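SusD superfamily protein (Bacteroides fragilis NCTC 9343, PDB 3NQP) probably binds sugars at the outer membrane surface, as other members of the SusD family do. Local coordinates at residues Ala39-Thr43 and Ile44-Glu48; Glu204-Met207 and Gly208-Tyr211; Val223-Pro226 and Ala227-Thr230. All coordinates share one frame; numbering follows the deposited sequence.

In the fold
Following the chain from the N terminus, contact 1 lies on the short helix 39-48, near the centre of the chain, and contact 2 in the middle of helix 200-216. Contact 3 sits where the loop after that helix turns into helix 228-241. The three come in series, none nested and none crossing; each is local and none closes a long loop, contact 3 being a type I beta turn at a helix start. Contacts 1 and 2 do not touch, their nearest atoms being about 6 Å apart, but His-42 and Leu-206 both meet Phe-126 of helix 110-135. Contacts 2 and 3 do touch: Tyr-211 packs on Asp-228, and both reach Lys-171, which ties helix 163-181 to the hairpin of helices 200-216 and 228-241.

Contact 1: residues Ala39-Thr43 and Ile44-Glu48; sequences AWQHT and ITFGE
Ile-44 lays its CG1 branch on the indole of Trp-40: the methylene stands 3.7 Å from the centroid of the six-membered ring and only 9° off its normal, a CH-pi contact over the face. The indole reaches forward over Ile-44 because Trp-40 has CG anti to its backbone N (chi1 179°), which swings the ring beside its own carbonyl and along the helix. A second close pair lies further round. Gln-41 runs extended across one face of the Phe-46 ring, with CG 3.8 Å from the centroid, and its amide plane is stacked 17° from that of the ring. The amide is held at its far end by Gly-86, to whose carbonyl NE2 donates.

The backbone here makes a wider, pi-type turn within helix 39-48. Phe-46 N bonds to Gln-41 O, five residues back, at 2.8 Å, and Trp-40 O is shared by two donors arriving from opposite faces of its plane, Ile-44 N at 2.7 Å and Thr-45 N at 3.2 Å. The wider turn is consistent with Phe-46, five residues on, taking the place against the Gln-41 side chain.

The NE1 edge of the indole is the looser, solvent-bridged side. Between Trp-40 and Thr-45 a water fills in, lying in the ring plane: it accepts from Trp-40 NE1 at 3.0 Å and is hydrogen-bonded to Thr-45 OG1 at 2.8 Å, so the two side chains are joined through solvent. Trp-40 and Ile-44 both pack on Tyr-377 of strand 377-381.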
loop_
_atom_site.group_PDB
_atom_site.type_symbol
_atom_site.label_atom_id
_atom_site.label_comp_id
_atom_site.label_asym_id
_atom_site.label_seq_id
_atom_site.Cartn_x
_atom_site.Cartn_y
_atom_site.Cartn_z
ATOM N N ALA A 39 7.143 3.343 6.374
ATOM C CA ALA A 39 5.876 2.690 6.055
ATOM C C ALA A 39 4.731 3.671 5.752
ATOM O O ALA A 39 3.918 3.432 4.856
ATOM C CB ALA A 39 5.461 1.744 7.167
ATOM N N TRP A 40 4.660 4.771 6.481
ATOM C CA TRP A 40 3.587 5.741 6.215
ATOM C C TRP A 40 3.773 6.286 4.808
ATOM O O TRP A 40 2.827 6.371 4.029
ATOM C CB TRP A 40 3.622 6.868 7.240
ATOM C CG TRP A 40 2.571 7.905 7.033
ATOM C CD1 TRP A 40 2.680 9.032 6.263
ATOM C CD2 TRP A 40 1.257 7.943 7.616
ATOM N NE1 TRP A 40 1.538 9.763 6.332
ATOM C CE2 TRP A 40 0.639 9.123 7.150
ATOM C CE3 TRP A 40 0.555 7.101 8.464
ATOM C CZ2 TRP A 40 -0.643 9.479 7.521
ATOM C CZ3 TRP A 40 -0.726 7.452 8.856
ATOM C CH2 TRP A 40 -1.313 8.627 8.385
ATOM N N GLN A 41 5.006 6.629 4.448
ATOM C CA GLN A 41 5.217 7.160 3.105
ATOM C C GLN A 41 4.864 6.131 2.028
ATOM O O GLN A 41 4.324 6.489 0.965
ATOM C CB GLN A 41 6.669 7.625 2.929
ATOM C CG GLN A 41 6.969 8.126 1.588
ATOM C CD GLN A 41 8.321 8.774 1.540
ATOM O OE1 GLN A 41 8.425 10.010 1.613
ATOM N NE2 GLN A 41 9.384 7.947 1.435
ATOM N N HIS A 42 5.240 4.877 2.262
ATOM C CA HIS A 42 5.024 3.819 1.282
ATOM C C HIS A 42 3.516 3.591 1.046
ATOM O O HIS A 42 3.038 3.516 -0.105
ATOM C CB HIS A 42 5.717 2.524 1.709
ATOM C CG HIS A 42 5.265 1.334 0.940
ATOM N ND1 HIS A 42 5.698 1.072 -0.339
ATOM C CD2 HIS A 42 4.380 0.353 1.247
ATOM C CE1 HIS A 42 5.105 -0.026 -0.788
ATOM N NE2 HIS A 42 4.282 -0.471 0.151
ATOM N N THR A 43 2.772 3.474 2.141
ATOM C CA THR A 43 1.395 3.070 2.098
ATOM C C THR A 43 0.499 4.290 1.872
ATOM O O THR A 43 -0.329 4.308 0.932
ATOM C CB THR A 43 1.014 2.340 3.401
ATOM O OG1 THR A 43 1.693 1.070 3.442
ATOM C CG2 THR A 43 -0.494 2.170 3.538
ATOM N N ILE A 44 0.680 5.316 2.678
ATOM C CA ILE A 44 -0.254 6.474 2.632
ATOM C C ILE A 44 0.225 7.494 1.568
ATOM O O ILE A 44 -0.466 7.730 0.585
ATOM C CB ILE A 44 -0.438 7.159 3.958
ATOM C CG1 ILE A 44 -0.912 6.172 5.059
ATOM C CG2 ILE A 44 -1.406 8.344 3.808
ATOM C CD1 ILE A 44 -2.300 5.539 4.890
ATOM N N THR A 45 1.394 8.092 1.727
ATOM C CA THR A 45 1.818 9.158 0.794
ATOM C C THR A 45 1.849 8.698 -0.662
ATOM O O THR A 45 1.237 9.337 -1.514
ATOM C CB THR A 45 3.154 9.811 1.218
ATOM O OG1 THR A 45 3.085 10.026 2.632
ATOM C CG2 THR A 45 3.406 11.143 0.458
ATOM N N PHE A 46 2.497 7.570 -0.906
ATOM C CA PHE A 46 2.686 7.032 -2.253
ATOM C C PHE A 46 1.450 6.203 -2.724
ATOM O O PHE A 46 0.966 6.377 -3.827
ATOM C CB PHE A 46 3.893 6.123 -2.277
ATOM C CG PHE A 46 5.226 6.802 -2.122
ATOM C CD1 PHE A 46 5.414 8.168 -2.356
ATOM C CD2 PHE A 46 6.341 6.035 -1.859
ATOM C CE1 PHE A 46 6.701 8.739 -2.261
ATOM C CE2 PHE A 46 7.642 6.613 -1.786
ATOM C CZ PHE A 46 7.802 7.968 -1.956
ATOM N N GLY A 47 0.921 5.344 -1.858
ATOM C CA GLY A 47 -0.092 4.377 -2.261
ATOM C C GLY A 47 -1.511 4.901 -2.278
ATOM O O GLY A 47 -2.308 4.443 -3.097
ATOM N N GLU A 48 -1.857 5.804 -1.352
ATOM C CA GLU A 48 -3.287 6.206 -1.172
ATOM C C GLU A 48 -3.620 7.600 -1.680
ATOM O O GLU A 48 -4.640 7.795 -2.328
ATOM C CB GLU A 48 -3.681 6.248 0.319
ATOM C CG GLU A 48 -3.814 4.985 1.001
ATOM C CD GLU A 48 -5.076 4.220 0.712
ATOM O OE1 GLU A 48 -6.153 4.785 0.416
ATOM O OE2 GLU A 48 -4.973 3.009 0.870
HETATM O O HOH W 1 1.699 11.920 4.229
#

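Contact 2: residues Glu204-Met207 and Gly208-Tyr211; sequences ECLM and GEVY
Helix 200-216, one of the long helices of a SusD-like protein whose regular structure is mostly helix, supplies a regular alpha-helical turn in which Leu-206 meets Val-210 and Met-207 meets Tyr-211, each four residues on. Leu-206 CD1 comes within 3.9 Å of Val-210 CG2, the side chains crossing at a slant; CG2 is the branch beside the backbone N of Val-210, which turns it back toward the preceding turn and also brings it to 3.3 Å from Leu-206 O.

Met-207, a selenomethionine, and Tyr-211 run side by side in the same direction. The Met-207 chain bends at its last torsion (chi3 79°), and this carries CE along to the ring, 4.0 Å from Tyr-211 CE1. At the base of the same ring, Met-207 O lies in its plane at the edge, 3.3 Å from CD1, while also accepting from Tyr-211 N at 2.9 Å. Val-210 N bonds in the same way to Leu-206 O at 2.8 Å.

All four side chains are buried between neighbours. Leu-206 and Val-210 pack on Phe-129 of helix 110-135 and on helix 163-181, whereas Met-207 and Tyr-211 bridge helix 163-181 and helix 228-241. Glu-209 OE1 is hydrogen-bonded to Tyr-380 OH of strand 377-381.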
loop_
_atom_site.group_PDB
_atom_site.type_symbol
_atom_site.label_atom_id
_atom_site.label_comp_id
_atom_site.label_asym_id
_atom_site.label_seq_id
_atom_site.Cartn_x
_atom_site.Cartn_y
_atom_site.Cartn_z
ATOM N N GLU A 204 8.547 -13.169 -3.303
ATOM C CA GLU A 204 7.659 -13.689 -4.358
ATOM C C GLU A 204 6.452 -12.738 -4.602
ATOM O O GLU A 204 6.054 -12.544 -5.741
ATOM C CB GLU A 204 7.185 -15.099 -4.049
ATOM C CG GLU A 204 8.290 -16.129 -4.143
ATOM C CD GLU A 204 7.820 -17.466 -4.615
ATOM O OE1 GLU A 204 7.825 -17.666 -5.846
ATOM O OE2 GLU A 204 7.413 -18.282 -3.777
ATOM N N CYS A 205 5.882 -12.166 -3.534
ATOM C CA CYS A 205 4.835 -11.165 -3.671
ATOM C C CYS A 205 5.315 -9.941 -4.467
ATOM O O CYS A 205 4.666 -9.483 -5.396
ATOM C CB CYS A 205 4.350 -10.669 -2.312
ATOM S SG CYS A 205 3.275 -11.884 -1.488
ATOM N N LEU A 206 6.437 -9.403 -4.048
ATOM C CA LEU A 206 7.074 -8.320 -4.752
ATOM C C LEU A 206 7.323 -8.691 -6.202
ATOM O O LEU A 206 7.118 -7.852 -7.090
ATOM C CB LEU A 206 8.370 -7.881 -4.053
ATOM C CG LEU A 206 9.073 -6.640 -4.580
ATOM C CD1 LEU A 206 8.128 -5.441 -4.692
ATOM C CD2 LEU A 206 10.242 -6.314 -3.632
HETATM N N MSE A 207 7.747 -9.913 -6.488
HETATM C CA MSE A 207 7.968 -10.272 -7.903
HETATM C C MSE A 207 6.645 -10.271 -8.645
HETATM O O MSE A 207 6.561 -9.830 -9.775
HETATM C CB MSE A 207 8.697 -11.616 -8.088
HETATM C CG MSE A 207 10.084 -11.633 -7.527
HETATM SE SE MSE A 207 10.971 -13.324 -7.748
HETATM C CE MSE A 207 11.434 -13.067 -9.579
ATOM N N GLY A 208 5.583 -10.749 -7.993
ATOM C CA GLY A 208 4.265 -10.683 -8.590
ATOM C C GLY A 208 3.865 -9.251 -8.900
ATOM O O GLY A 208 3.303 -8.983 -9.958
ATOM N N GLU A 209 4.164 -8.331 -7.984
ATOM C CA GLU A 209 3.769 -6.929 -8.143
ATOM C C GLU A 209 4.593 -6.259 -9.253
ATOM O O GLU A 209 4.048 -5.568 -10.120
ATOM C CB GLU A 209 3.939 -6.161 -6.825
ATOM C CG GLU A 209 3.155 -4.867 -6.721
ATOM C CD GLU A 209 3.322 -4.239 -5.345
ATOM O OE1 GLU A 209 4.310 -4.497 -4.638
ATOM O OE2 GLU A 209 2.445 -3.502 -4.945
ATOM N N VAL A 210 5.892 -6.498 -9.231
ATOM C CA VAL A 210 6.835 -5.901 -10.192
ATOM C C VAL A 210 6.590 -6.423 -11.623
ATOM O O VAL A 210 6.398 -5.627 -12.543
ATOM C CB VAL A 210 8.297 -6.163 -9.781
ATOM C CG1 VAL A 210 9.256 -5.848 -10.957
ATOM C CG2 VAL A 210 8.676 -5.351 -8.503
ATOM N N TYR A 211 6.516 -7.741 -11.796
ATOM C CA TYR A 211 6.283 -8.322 -13.119
ATOM C C TYR A 211 4.868 -8.048 -13.703
ATOM O O TYR A 211 4.718 -7.812 -14.912
ATOM C CB TYR A 211 6.662 -9.816 -13.155
ATOM C CG TYR A 211 8.164 -10.022 -13.230
ATOM C CD1 TYR A 211 8.934 -10.003 -12.067
ATOM C CD2 TYR A 211 8.791 -10.201 -14.423
ATOM C CE1 TYR A 211 10.263 -10.172 -12.098
ATOM C CE2 TYR A 211 10.180 -10.362 -14.496
ATOM C CZ TYR A 211 10.909 -10.341 -13.330
ATOM O OH TYR A 211 12.262 -10.487 -13.355
#

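Contact 3: residues Val223-Pro226 and Ala227-Thr230; sequences VANP and ADLT
Asn-225 bends its side chain forward over the start of the next turn, and OD1 accepts from Ala-227 N at 3.2 Å. With chi1 at -176° the amide leans to the carbonyl side of its residue, and this is what sends it along the chain toward Ala-227. The result is an Asx turn and a capping bond at the entry to helix 228-241. The donor stands well above the amide plane, 56° out of it, rather than on a lone pair. OD1 also rests 3.4 Å from the methyl CB of Ala-227.

The backbone of Asn-225 to Asp-228 makes a type I turn, closed by Asp-228 N on Asn-225 O at 3.0 Å. A bond of the same length from Leu-229 N to Pro-226 O continues the winding.

Asp-228 turns its carboxylate the other way, with CG beside the backbone N, which brings the carboxylate near the Asn-225 amide. The two polar groups cross at about a right angle, their planes 49° apart, and a water joins them: it accepts from Asn-225 ND2 at 3.2 Å and donates to Asp-228 OD2 at 2.7 Å. The same OD2 takes a hydrogen bond from Thr-214 and forms a salt bridge with Lys-171. A second water donates to Pro-226 O at 2.8 Å and accepts from Thr-230 N.

Side-chain OD1 thus takes Ala-227 N and a water takes Thr-230 N, while the carbonyls of Asn-225 and Pro-226 take the two N-H groups between them. A carboxylate gripped by a lysine probably stays ionised, a charge that should suit the positive end of the helix dipole.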
loop_
_atom_site.group_PDB
_atom_site.type_symbol
_atom_site.label_atom_id
_atom_site.label_comp_id
_atom_site.label_asym_id
_atom_site.label_seq_id
_atom_site.Cartn_x
_atom_site.Cartn_y
_atom_site.Cartn_z
ATOM N N VAL A 223 9.554 -0.484 -21.606
ATOM C CA VAL A 223 8.332 -0.700 -22.390
ATOM C C VAL A 223 7.525 -1.914 -21.887
ATOM O O VAL A 223 8.091 -2.962 -21.667
ATOM C CB VAL A 223 8.652 -0.867 -23.939
ATOM C CG1 VAL A 223 7.343 -1.062 -24.792
ATOM C CG2 VAL A 223 9.409 0.368 -24.486
ATOM N N ALA A 224 6.214 -1.750 -21.702
ATOM C CA ALA A 224 5.338 -2.834 -21.248
ATOM C C ALA A 224 5.678 -4.121 -22.019
ATOM O O ALA A 224 5.839 -4.103 -23.244
ATOM C CB ALA A 224 3.880 -2.472 -21.427
ATOM N N ASN A 225 5.807 -5.211 -21.285
ATOM C CA ASN A 225 6.234 -6.501 -21.814
ATOM C C ASN A 225 5.320 -7.628 -21.314
ATOM O O ASN A 225 5.529 -8.169 -20.210
ATOM C CB ASN A 225 7.672 -6.764 -21.387
ATOM C CG ASN A 225 8.224 -8.061 -21.974
ATOM O OD1 ASN A 225 7.579 -8.707 -22.765
ATOM N ND2 ASN A 225 9.405 -8.441 -21.557
ATOM N N PRO A 226 4.305 -7.998 -22.118
ATOM C CA PRO A 226 3.343 -9.027 -21.712
ATOM C C PRO A 226 3.965 -10.377 -21.362
ATOM O O PRO A 226 3.362 -11.129 -20.611
ATOM C CB PRO A 226 2.412 -9.150 -22.936
ATOM C CG PRO A 226 2.490 -7.852 -23.620
ATOM C CD PRO A 226 3.851 -7.255 -23.314
ATOM N N ALA A 227 5.162 -10.678 -21.867
ATOM C CA ALA A 227 5.885 -11.915 -21.511
ATOM C C ALA A 227 6.116 -12.051 -19.967
ATOM O O ALA A 227 6.358 -13.152 -19.446
ATOM C CB ALA A 227 7.253 -12.048 -22.317
ATOM N N ASP A 228 6.035 -10.925 -19.265
ATOM C CA ASP A 228 6.287 -10.874 -17.839
ATOM C C ASP A 228 5.102 -11.433 -17.061
ATOM O O ASP A 228 5.255 -11.758 -15.872
ATOM C CB ASP A 228 6.578 -9.440 -17.387
ATOM C CG ASP A 228 8.015 -8.968 -17.733
ATOM O OD1 ASP A 228 8.889 -9.787 -18.104
ATOM O OD2 ASP A 228 8.249 -7.731 -17.647
ATOM N N LEU A 229 3.915 -11.480 -17.677
ATOM C CA LEU A 229 2.703 -12.005 -16.952
ATOM C C LEU A 229 2.901 -13.398 -16.390
ATOM O O LEU A 229 2.479 -13.687 -15.282
ATOM C CB LEU A 229 1.462 -12.040 -17.852
ATOM C CG LEU A 229 0.799 -10.717 -18.185
ATOM C CD1 LEU A 229 -0.168 -10.973 -19.334
ATOM C CD2 LEU A 229 0.095 -10.073 -16.968
ATOM N N THR A 230 3.541 -14.266 -17.171
ATOM C CA THR A 230 3.770 -15.663 -16.763
ATOM C C THR A 230 4.637 -15.754 -15.507
ATOM O O THR A 230 4.374 -16.564 -14.623
ATOM C CB THR A 230 4.375 -16.514 -17.915
ATOM O OG1 THR A 230 5.533 -15.871 -18.463
ATOM C CG2 THR A 230 3.358 -16.715 -19.016
HETATM O O HOH W 2 10.102 -6.483 -19.095
HETATM O O HOH W 3 3.183 -13.908 -20.190
#